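Local coordinates for T-cell surface glycoprotein CD1A1 antigen (Gallus gallus, PDB 3JVG) that probably binds lipid antigens and displays them to T cells at the cell surface, as other CD1 molecules of the MHC class I-like family do, at residues Lys9-Ala14 with Gln92-Cys97; Ser5-Leu10 with Arg106-Ile111; Cys97-Asn102 with Ile165-Ile170. All coordinates share one frame; numbering follows the deposited sequence.

Contact 1. Residues Lys9-Ala14 with Gln92-Cys97; sequences KLLHFA and QSSIGC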
loop_
_atom_site.group_PDB
_atom_site.type_symbol
_atom_site.label_atom_id
_atom_site.label_comp_id
_atom_site.label_asym_id
_atom_site.label_seq_id
_atom_site.Cartn_x
_atom_site.Cartn_y
_atom_site.Cartn_z
ATOM N N LYS A 9 -1.427 5.504 -10.938
ATOM C CA LYS A 9 -0.245 5.877 -10.216
ATOM C C LYS A 9 0.966 4.967 -10.468
ATOM O O LYS A 9 0.889 3.727 -10.317
ATOM C CB LYS A 9 -0.524 5.887 -8.712
ATOM C CG LYS A 9 0.564 6.487 -7.915
ATOM C CD LYS A 9 0.429 6.133 -6.423
ATOM C CE LYS A 9 -0.619 6.893 -5.694
ATOM N NZ LYS A 9 -1.073 6.073 -4.490
ATOM N N LEU A 10 2.081 5.575 -10.804
ATOM C CA LEU A 10 3.308 4.825 -10.982
ATOM C C LEU A 10 4.228 5.169 -9.842
ATOM O O LEU A 10 4.528 6.364 -9.614
ATOM C CB LEU A 10 3.989 5.202 -12.295
ATOM C CG LEU A 10 3.167 4.990 -13.587
ATOM C CD1 LEU A 10 3.974 5.503 -14.799
ATOM C CD2 LEU A 10 2.782 3.474 -13.782
ATOM N N LEU A 11 4.735 4.137 -9.192
ATOM C CA LEU A 11 5.620 4.282 -8.058
ATOM C C LEU A 11 6.992 3.715 -8.428
ATOM O O LEU A 11 7.127 2.606 -9.033
ATOM C CB LEU A 11 5.040 3.460 -6.924
ATOM C CG LEU A 11 3.703 3.857 -6.280
ATOM C CD1 LEU A 11 3.444 2.957 -5.019
ATOM C CD2 LEU A 11 3.621 5.481 -5.893
ATOM N N HIS A 12 8.028 4.415 -8.044
ATOM C CA HIS A 12 9.375 3.910 -8.259
ATOM C C HIS A 12 10.189 4.151 -6.981
ATOM O O HIS A 12 9.928 5.116 -6.209
ATOM C CB HIS A 12 9.936 4.616 -9.491
ATOM C CG HIS A 12 11.404 4.963 -9.441
ATOM N ND1 HIS A 12 11.868 6.169 -8.937
ATOM C CD2 HIS A 12 12.496 4.320 -9.938
ATOM C CE1 HIS A 12 13.181 6.230 -9.087
ATOM N NE2 HIS A 12 13.590 5.118 -9.679
ATOM N N PHE A 13 11.127 3.257 -6.694
ATOM C CA PHE A 13 12.048 3.530 -5.586
ATOM C C PHE A 13 13.394 2.979 -5.914
ATOM O O PHE A 13 13.505 2.040 -6.719
ATOM C CB PHE A 13 11.588 2.982 -4.245
ATOM C CG PHE A 13 11.225 1.494 -4.245
ATOM C CD1 PHE A 13 12.155 0.538 -3.836
ATOM C CD2 PHE A 13 9.928 1.082 -4.574
ATOM C CE1 PHE A 13 11.844 -0.792 -3.799
ATOM C CE2 PHE A 13 9.581 -0.281 -4.540
ATOM C CZ PHE A 13 10.543 -1.208 -4.152
ATOM N N ALA A 14 14.419 3.561 -5.282
ATOM C CA ALA A 14 15.811 3.189 -5.540
ATOM C C ALA A 14 16.668 3.363 -4.298
ATOM O O ALA A 14 16.707 4.438 -3.677
ATOM C CB ALA A 14 16.373 4.010 -6.698
ATOM N N GLN A 92 12.569 7.993 -4.025
ATOM C CA GLN A 92 11.312 7.515 -4.536
ATOM C C GLN A 92 10.648 8.516 -5.494
ATOM O O GLN A 92 10.879 9.764 -5.400
ATOM C CB GLN A 92 10.376 7.156 -3.359
ATOM C CG GLN A 92 10.955 6.143 -2.362
ATOM C CD GLN A 92 10.294 6.274 -0.992
ATOM O OE1 GLN A 92 10.803 7.006 -0.146
ATOM N NE2 GLN A 92 9.099 5.673 -0.818
ATOM N N SER A 93 9.840 7.982 -6.422
ATOM C CA SER A 93 8.950 8.810 -7.252
ATOM C C SER A 93 7.555 8.292 -7.197
ATOM O O SER A 93 7.369 7.084 -7.175
ATOM C CB SER A 93 9.268 8.790 -8.773
ATOM O OG SER A 93 10.607 8.704 -9.057
ATOM N N SER A 94 6.592 9.212 -7.303
ATOM C CA SER A 94 5.161 8.897 -7.399
ATOM C C SER A 94 4.688 9.782 -8.533
ATOM O O SER A 94 4.848 11.017 -8.465
ATOM C CB SER A 94 4.481 9.262 -6.096
ATOM O OG SER A 94 3.085 9.009 -6.086
ATOM N N ILE A 95 4.133 9.175 -9.600
ATOM C CA ILE A 95 3.821 9.934 -10.795
ATOM C C ILE A 95 2.492 9.473 -11.320
ATOM O O ILE A 95 2.271 8.241 -11.422
ATOM C CB ILE A 95 4.878 9.673 -11.922
ATOM C CG1 ILE A 95 6.312 9.903 -11.415
ATOM C CG2 ILE A 95 4.684 10.652 -13.078
ATOM C CD1 ILE A 95 7.400 9.663 -12.535
ATOM N N GLY A 96 1.616 10.410 -11.684
ATOM C CA GLY A 96 0.298 9.978 -12.154
ATOM C C GLY A 96 -0.744 11.069 -12.321
ATOM O O GLY A 96 -0.395 12.241 -12.392
ATOM N N CYS A 97 -2.023 10.681 -12.351
ATOM C CA CYS A 97 -3.098 11.628 -12.521
ATOM C C CYS A 97 -4.326 11.025 -11.939
ATOM O O CYS A 97 -4.406 9.792 -11.812
ATOM C CB CYS A 97 -3.333 11.983 -14.004
ATOM S SG CYS A 97 -3.676 10.509 -15.062
#
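Leu10 with Ile95 and His12 with Ser93 form the hydrogen-bonded pairs that join strand 6-18 to strand 89-99. The strand directions differ by 172°, an antiparallel pairing near the middle of the eight-stranded sheet that floors the groove of the MHC-like fold. Both members of each pair donate and accept. Leu10 N meets Ile95 O at 2.7 Å and His12 N meets Ser93 O at 2.9 Å, both close to straight. In return, Ile95 N bonds to Leu10 O and Ser93 N to His12 O. Lys9 with Gly96, Leu11 with Ser94 and Phe13 with Gln92 are the intervening non-hydrogen-bonded pairs.

One polar side-chain bond adds to this ladder, on the face that His12 shares with Leu10 and Ile95. Ser93 OG lies at the edge of the His12 ring, near its plane, and is 2.8 Å from ND1; the geometry allows either to donate. OG stands anti to the carbonyl carbon of Ser93 (chi1 -35°), which places it where ND1 can reach it, and Tyr71 OH on helix 58-82 is its second hydrogen-bond partner. The rings of Tyr71 and Phe75 meet His12 edge-to-face.

On the face bearing Lys9, Leu11 and Phe13 the contacts are van der Waals ones. Leu11 CD2 rests against Ser94 at 3.6 Å from OG and 3.9 Å from CB, while Phe13 CB touches Gln92 CG at 3.7 Å. The chain of another protein approaches this side: Lys9 NZ forms a salt bridge with one of its acidic side chains, and both polar atoms of Gln92 hydrogen-bond to it. That position is consistent with beta-2-microglobulin, the usual partner of CD1 heavy chains.

The chemistry therefore differs by face: His12 and Ser93 build a polar link among aromatic rings beneath helix 58-82, whereas Lys9 and Gln92 direct polar groups to the partner chain.

Contact 2. Residues Ser5-Leu10 with Arg106-Ile111; sequences SHMLKL and RTFFDI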
loop_
_atom_site.group_PDB
_atom_site.type_symbol
_atom_site.label_atom_id
_atom_site.label_comp_id
_atom_site.label_asym_id
_atom_site.label_seq_id
_atom_site.Cartn_x
_atom_site.Cartn_y
_atom_site.Cartn_z
ATOM N N SER A 5 -14.389 9.045 -8.646
ATOM C CA SER A 5 -12.892 9.264 -8.650
ATOM C C SER A 5 -11.997 8.049 -9.004
ATOM O O SER A 5 -12.111 6.981 -8.405
ATOM C CB SER A 5 -12.431 9.942 -7.354
ATOM O OG SER A 5 -11.068 9.674 -7.045
ATOM N N HIS A 6 -11.085 8.259 -9.961
ATOM C CA HIS A 6 -10.088 7.255 -10.350
ATOM C C HIS A 6 -8.681 7.821 -10.467
ATOM O O HIS A 6 -8.484 9.002 -10.730
ATOM C CB HIS A 6 -10.485 6.641 -11.694
ATOM C CG HIS A 6 -11.779 5.901 -11.636
ATOM N ND1 HIS A 6 -12.985 6.497 -11.935
ATOM C CD2 HIS A 6 -12.066 4.637 -11.241
ATOM C CE1 HIS A 6 -13.959 5.624 -11.751
ATOM N NE2 HIS A 6 -13.427 4.485 -11.344
ATOM N N MET A 7 -7.703 6.946 -10.327
ATOM C CA MET A 7 -6.316 7.353 -10.243
ATOM C C MET A 7 -5.429 6.308 -10.886
ATOM O O MET A 7 -5.599 5.116 -10.678
ATOM C CB MET A 7 -5.932 7.519 -8.774
ATOM C CG MET A 7 -4.452 7.615 -8.487
ATOM S SD MET A 7 -4.085 8.039 -6.747
ATOM C CE MET A 7 -4.518 9.772 -6.725
ATOM N N LEU A 8 -4.451 6.778 -11.624
ATOM C CA LEU A 8 -3.446 5.941 -12.208
ATOM C C LEU A 8 -2.188 6.426 -11.529
ATOM O O LEU A 8 -1.904 7.657 -11.609
ATOM C CB LEU A 8 -3.334 6.204 -13.725
ATOM C CG LEU A 8 -2.238 5.425 -14.436
ATOM C CD1 LEU A 8 -2.353 4.017 -13.969
ATOM C CD2 LEU A 8 -2.506 5.464 -15.832
ATOM N N LYS A 9 -1.427 5.504 -10.938
ATOM C CA LYS A 9 -0.245 5.877 -10.216
ATOM C C LYS A 9 0.966 4.967 -10.468
ATOM O O LYS A 9 0.889 3.727 -10.317
ATOM C CB LYS A 9 -0.524 5.887 -8.712
ATOM C CG LYS A 9 0.564 6.487 -7.915
ATOM C CD LYS A 9 0.429 6.133 -6.423
ATOM C CE LYS A 9 -0.619 6.893 -5.694
ATOM N NZ LYS A 9 -1.073 6.073 -4.490
ATOM N N LEU A 10 2.081 5.575 -10.804
ATOM C CA LEU A 10 3.308 4.825 -10.982
ATOM C C LEU A 10 4.228 5.169 -9.842
ATOM O O LEU A 10 4.528 6.364 -9.614
ATOM C CB LEU A 10 3.989 5.202 -12.295
ATOM C CG LEU A 10 3.167 4.990 -13.587
ATOM C CD1 LEU A 10 3.974 5.503 -14.799
ATOM C CD2 LEU A 10 2.782 3.474 -13.782
ATOM N N ARG A 106 -6.432 15.998 -11.689
ATOM C CA ARG A 106 -5.300 16.352 -10.835
ATOM C C ARG A 106 -4.113 15.538 -11.303
ATOM O O ARG A 106 -4.260 14.343 -11.578
ATOM C CB ARG A 106 -5.595 16.123 -9.354
ATOM C CG ARG A 106 -4.384 16.459 -8.406
ATOM C CD ARG A 106 -4.724 16.168 -6.946
ATOM N NE ARG A 106 -4.631 14.736 -6.677
ATOM C CZ ARG A 106 -3.560 14.125 -6.188
ATOM N NH1 ARG A 106 -2.446 14.805 -5.888
ATOM N NH2 ARG A 106 -3.615 12.819 -5.992
ATOM N N THR A 107 -2.943 16.175 -11.426
ATOM C CA THR A 107 -1.741 15.471 -11.831
ATOM C C THR A 107 -0.754 15.565 -10.695
ATOM O O THR A 107 -0.848 16.470 -9.867
ATOM C CB THR A 107 -1.050 16.087 -13.108
ATOM O OG1 THR A 107 -0.605 17.434 -12.815
ATOM C CG2 THR A 107 -1.943 16.027 -14.303
ATOM N N PHE A 108 0.194 14.630 -10.640
ATOM C CA PHE A 108 1.217 14.689 -9.617
ATOM C C PHE A 108 2.503 14.121 -10.132
ATOM O O PHE A 108 2.494 13.162 -10.922
ATOM C CB PHE A 108 0.789 13.968 -8.319
ATOM C CG PHE A 108 0.264 12.552 -8.521
ATOM C CD1 PHE A 108 -1.065 12.330 -8.792
ATOM C CD2 PHE A 108 1.111 11.453 -8.358
ATOM C CE1 PHE A 108 -1.558 11.048 -8.954
ATOM C CE2 PHE A 108 0.645 10.150 -8.472
ATOM C CZ PHE A 108 -0.710 9.932 -8.809
ATOM N N PHE A 109 3.614 14.726 -9.718
ATOM C CA PHE A 109 4.905 14.139 -10.046
ATOM C C PHE A 109 5.811 14.649 -8.921
ATOM O O PHE A 109 6.216 15.817 -8.922
ATOM C CB PHE A 109 5.375 14.596 -11.452
ATOM C CG PHE A 109 6.725 14.017 -11.926
ATOM C CD1 PHE A 109 7.159 14.294 -13.231
ATOM C CD2 PHE A 109 7.509 13.195 -11.132
ATOM C CE1 PHE A 109 8.370 13.772 -13.735
ATOM C CE2 PHE A 109 8.713 12.684 -11.592
ATOM C CZ PHE A 109 9.159 12.980 -12.916
ATOM N N ASP A 110 6.036 13.755 -7.946
ATOM C CA ASP A 110 6.800 14.036 -6.757
ATOM C C ASP A 110 7.985 13.071 -6.649
ATOM O O ASP A 110 7.880 11.857 -6.957
ATOM C CB ASP A 110 5.940 13.875 -5.499
ATOM C CG ASP A 110 4.817 14.903 -5.422
ATOM O OD1 ASP A 110 3.750 14.642 -5.986
ATOM O OD2 ASP A 110 4.990 15.956 -4.743
ATOM N N ILE A 111 9.102 13.627 -6.206
ATOM C CA ILE A 111 10.258 12.875 -5.823
ATOM C C ILE A 111 10.530 13.022 -4.327
ATOM O O ILE A 111 10.455 14.127 -3.736
ATOM C CB ILE A 111 11.412 13.237 -6.716
ATOM C CG1 ILE A 111 10.988 12.897 -8.191
ATOM C CG2 ILE A 111 12.667 12.542 -6.267
ATOM C CD1 ILE A 111 11.841 13.467 -9.229
#
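Met7 and Phe108 make a Met-aromatic contact across the middle strand of three in the MHC-like sheet. Strands 6-18 and 105-113 are next-but-one neighbours, each pairing with strand 89-99 between them. Their local axes are 9.2 Å apart and run nearly parallel, which fits two parallel strands separated by an antiparallel one.

In the first shell, Met7 SD lies 5.4 Å from the Phe108 ring centroid in an oblique position, 59° off the ring normal. Met7 CE comes to 3.9 Å from Phe108 CE1, and the two side chains cross at about a right angle. Two residues further along the same strand, Lys9 CG meets the ring at its edge, in plane, 3.7 Å from CE2. Met7 and Lys9, on one side of strand 6-18, thus both touch the ring, at CE1 and CE2.

Met7 extends as far as SD and then bends (chi3 -74°), which carries CE to the edge of the Arg106 guanidinium, near its plane and 3.3 Å from NH2. Arg106 is positioned in turn by a salt bridge from NE to Glu98 OE2 on the middle strand.

Phe108 points toward strand 6-18 with CG between its own backbone N and carbonyl carbon (chi1 51°), a torsion that starts the ring across the intervening strand. Ser94 on that strand also touches the ring. At Gly96, the ring passes face-on over the backbone: Phe108 CZ stands almost directly above Gly96 CA, at 3.5 Å.

Contact 3. Residues Cys97-Asn102 with Ile165-Ile170; sequences CELQSN and ILRLFI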
loop_
_atom_site.group_PDB
_atom_site.type_symbol
_atom_site.label_atom_id
_atom_site.label_comp_id
_atom_site.label_asym_id
_atom_site.label_seq_id
_atom_site.Cartn_x
_atom_site.Cartn_y
_atom_site.Cartn_z
ATOM N N CYS A 97 -2.023 10.681 -12.351
ATOM C CA CYS A 97 -3.098 11.628 -12.521
ATOM C C CYS A 97 -4.326 11.025 -11.939
ATOM O O CYS A 97 -4.406 9.792 -11.812
ATOM C CB CYS A 97 -3.333 11.983 -14.004
ATOM S SG CYS A 97 -3.676 10.509 -15.062
ATOM N N GLU A 98 -5.290 11.882 -11.598
ATOM C CA GLU A 98 -6.532 11.461 -11.002
ATOM C C GLU A 98 -7.665 12.184 -11.727
ATOM O O GLU A 98 -7.524 13.337 -12.073
ATOM C CB GLU A 98 -6.521 11.740 -9.480
ATOM C CG GLU A 98 -7.858 11.588 -8.768
ATOM C CD GLU A 98 -7.908 12.178 -7.329
ATOM O OE1 GLU A 98 -9.043 12.497 -6.856
ATOM O OE2 GLU A 98 -6.842 12.298 -6.659
ATOM N N LEU A 99 -8.761 11.480 -11.969
ATOM C CA LEU A 99 -9.927 12.020 -12.615
ATOM C C LEU A 99 -11.068 12.012 -11.599
ATOM O O LEU A 99 -11.467 10.946 -11.150
ATOM C CB LEU A 99 -10.335 11.123 -13.800
ATOM C CG LEU A 99 -10.579 11.589 -15.248
ATOM C CD1 LEU A 99 -11.735 10.798 -15.830
ATOM C CD2 LEU A 99 -10.860 13.112 -15.482
ATOM N N GLN A 100 -11.588 13.178 -11.232
ATOM C CA GLN A 100 -12.876 13.223 -10.509
ATOM C C GLN A 100 -14.076 12.958 -11.414
ATOM O O GLN A 100 -13.934 12.967 -12.645
ATOM C CB GLN A 100 -13.045 14.534 -9.754
ATOM C CG GLN A 100 -12.350 14.516 -8.389
ATOM C CD GLN A 100 -11.185 15.490 -8.296
ATOM O OE1 GLN A 100 -11.361 16.710 -8.454
ATOM N NE2 GLN A 100 -9.993 14.965 -8.010
ATOM N N SER A 101 -15.249 12.697 -10.821
ATOM C CA SER A 101 -16.504 12.553 -11.610
ATOM C C SER A 101 -16.845 13.882 -12.288
ATOM O O SER A 101 -17.346 13.881 -13.420
ATOM C CB SER A 101 -17.681 12.018 -10.772
ATOM O OG SER A 101 -18.014 12.871 -9.682
ATOM N N ASN A 102 -16.560 14.988 -11.570
ATOM C CA ASN A 102 -16.433 16.367 -12.106
ATOM C C ASN A 102 -15.976 16.356 -13.577
ATOM O O ASN A 102 -16.562 17.014 -14.423
ATOM C CB ASN A 102 -15.380 17.186 -11.280
ATOM C CG ASN A 102 -15.981 17.963 -10.073
ATOM O OD1 ASN A 102 -15.532 19.075 -9.716
ATOM N ND2 ASN A 102 -16.965 17.365 -9.434
ATOM N N ILE A 165 -4.808 7.637 -21.031
ATOM C CA ILE A 165 -4.621 6.242 -20.678
ATOM C C ILE A 165 -5.519 5.851 -19.491
ATOM O O ILE A 165 -6.150 4.774 -19.511
ATOM C CB ILE A 165 -3.175 5.907 -20.383
ATOM C CG1 ILE A 165 -2.371 6.018 -21.690
ATOM C CG2 ILE A 165 -3.074 4.482 -19.758
ATOM C CD1 ILE A 165 -0.850 6.075 -21.534
ATOM N N LEU A 166 -5.599 6.732 -18.497
ATOM C CA LEU A 166 -6.544 6.540 -17.394
ATOM C C LEU A 166 -7.971 6.247 -17.909
ATOM O O LEU A 166 -8.541 5.204 -17.542
ATOM C CB LEU A 166 -6.532 7.718 -16.364
ATOM C CG LEU A 166 -7.476 7.590 -15.160
ATOM C CD1 LEU A 166 -7.370 6.208 -14.432
ATOM C CD2 LEU A 166 -7.401 8.730 -14.122
ATOM N N ARG A 167 -8.523 7.131 -18.766
ATOM C CA ARG A 167 -9.911 6.984 -19.232
ATOM C C ARG A 167 -10.096 5.619 -19.854
ATOM O O ARG A 167 -11.091 4.923 -19.602
ATOM C CB ARG A 167 -10.293 8.009 -20.280
ATOM C CG ARG A 167 -10.343 9.380 -19.737
ATOM C CD ARG A 167 -11.004 10.346 -20.720
ATOM N NE ARG A 167 -12.038 11.017 -19.950
ATOM C CZ ARG A 167 -11.924 12.232 -19.413
ATOM N NH1 ARG A 167 -10.827 12.973 -19.621
ATOM N NH2 ARG A 167 -12.941 12.728 -18.702
ATOM N N LEU A 168 -9.121 5.251 -20.667
ATOM C CA LEU A 168 -9.117 3.977 -21.327
ATOM C C LEU A 168 -9.006 2.780 -20.357
ATOM O O LEU A 168 -9.655 1.751 -20.578
ATOM C CB LEU A 168 -7.940 3.985 -22.261
ATOM C CG LEU A 168 -7.511 2.639 -22.760
ATOM C CD1 LEU A 168 -8.366 2.270 -23.971
ATOM C CD2 LEU A 168 -6.086 2.841 -23.156
ATOM N N PHE A 169 -8.172 2.901 -19.318
ATOM C CA PHE A 169 -8.006 1.841 -18.304
ATOM C C PHE A 169 -9.276 1.668 -17.431
ATOM O O PHE A 169 -9.643 0.532 -17.069
ATOM C CB PHE A 169 -6.776 2.127 -17.408
ATOM C CG PHE A 169 -5.436 1.800 -18.058
ATOM C CD1 PHE A 169 -5.362 1.319 -19.373
ATOM C CD2 PHE A 169 -4.249 1.968 -17.359
ATOM C CE1 PHE A 169 -4.140 0.983 -19.952
ATOM C CE2 PHE A 169 -3.013 1.633 -17.953
ATOM C CZ PHE A 169 -2.966 1.137 -19.260
ATOM N N ILE A 170 -9.932 2.783 -17.094
ATOM C CA ILE A 170 -11.245 2.727 -16.428
ATOM C C ILE A 170 -12.227 1.847 -17.234
ATOM O O ILE A 170 -12.949 1.032 -16.654
ATOM C CB ILE A 170 -11.867 4.116 -16.205
ATOM C CG1 ILE A 170 -10.974 4.970 -15.290
ATOM C CG2 ILE A 170 -13.329 3.994 -15.650
ATOM C CD1 ILE A 170 -11.402 6.434 -15.225
#
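Leu99 packs on Leu166 and Arg167 where the end of strand 89-99 meets helix 148-172, the junction of sheet floor and groove wall in the MHC class I-like fold. The local axes approach to 9.5 Å at 57°, a spacing filled by side chains, and the contact is largely apolar.

Followed outward, Leu99 first meets the helix at CB, which lies 3.8 Å from Leu166 CD2. That same methyl group is 3.7 Å from Leu99 N, so it packs against both the backbone and the root of the side chain. Beyond CG the two branches reach the Arg167 guanidinium, and the two side chains cross at about a right angle. Leu99 CD1 sits over one guanidinium face, 3.6 Å above the plane and offset toward the rim, with NH2 the nearest atom. Leu99 CD2 is 3.9 Å from that same NH2. On the helix side CD1 also comes within 4.4 Å of Ile170 CD1, a looser touch. Arg167 reaches the leucine by bending at chi3 (128°), which swings NE out of line with the earlier part of the chain.

Two residues back, Cys97 points toward the helix and is joined to Cys162 by a disulfide. This covalent link between floor strand and helix is the characteristic one of the second groove-forming half of class I-like molecules. Cys97 SG packs 4.2 Å from Leu166 CB, one turn along from Cys162.

Glu98, between Cys97 and Leu99, points away from the helix. There Gln100 NE2 meets Glu98 OE1 at 2.9 Å from above the carboxylate plane, 64° out of it.

From the N terminus, strand 6-18 supplies the first segment of both contact 1 and contact 2. Contact 1 closes a loop of 77 residues, including helix 58-82, by bringing strand 89-99 alongside; contact 2 reaches one strand further, to 105-113, closing a 95-residue loop that contains that of contact 1. Contact 3 opens at Cys97, in series with contact 1, and closes a loop of 62 residues. Contacts 2 and 3 cross, because 97-102 precedes 106-111 and 165-170 follows it. Strand 89-99 is the shared element: probable backbone bonds from Gly96 N to Phe108 O and from Leu8 N to Cys97 O tie both flanking strands to it, and contact 3 fastens it to helix 148-172.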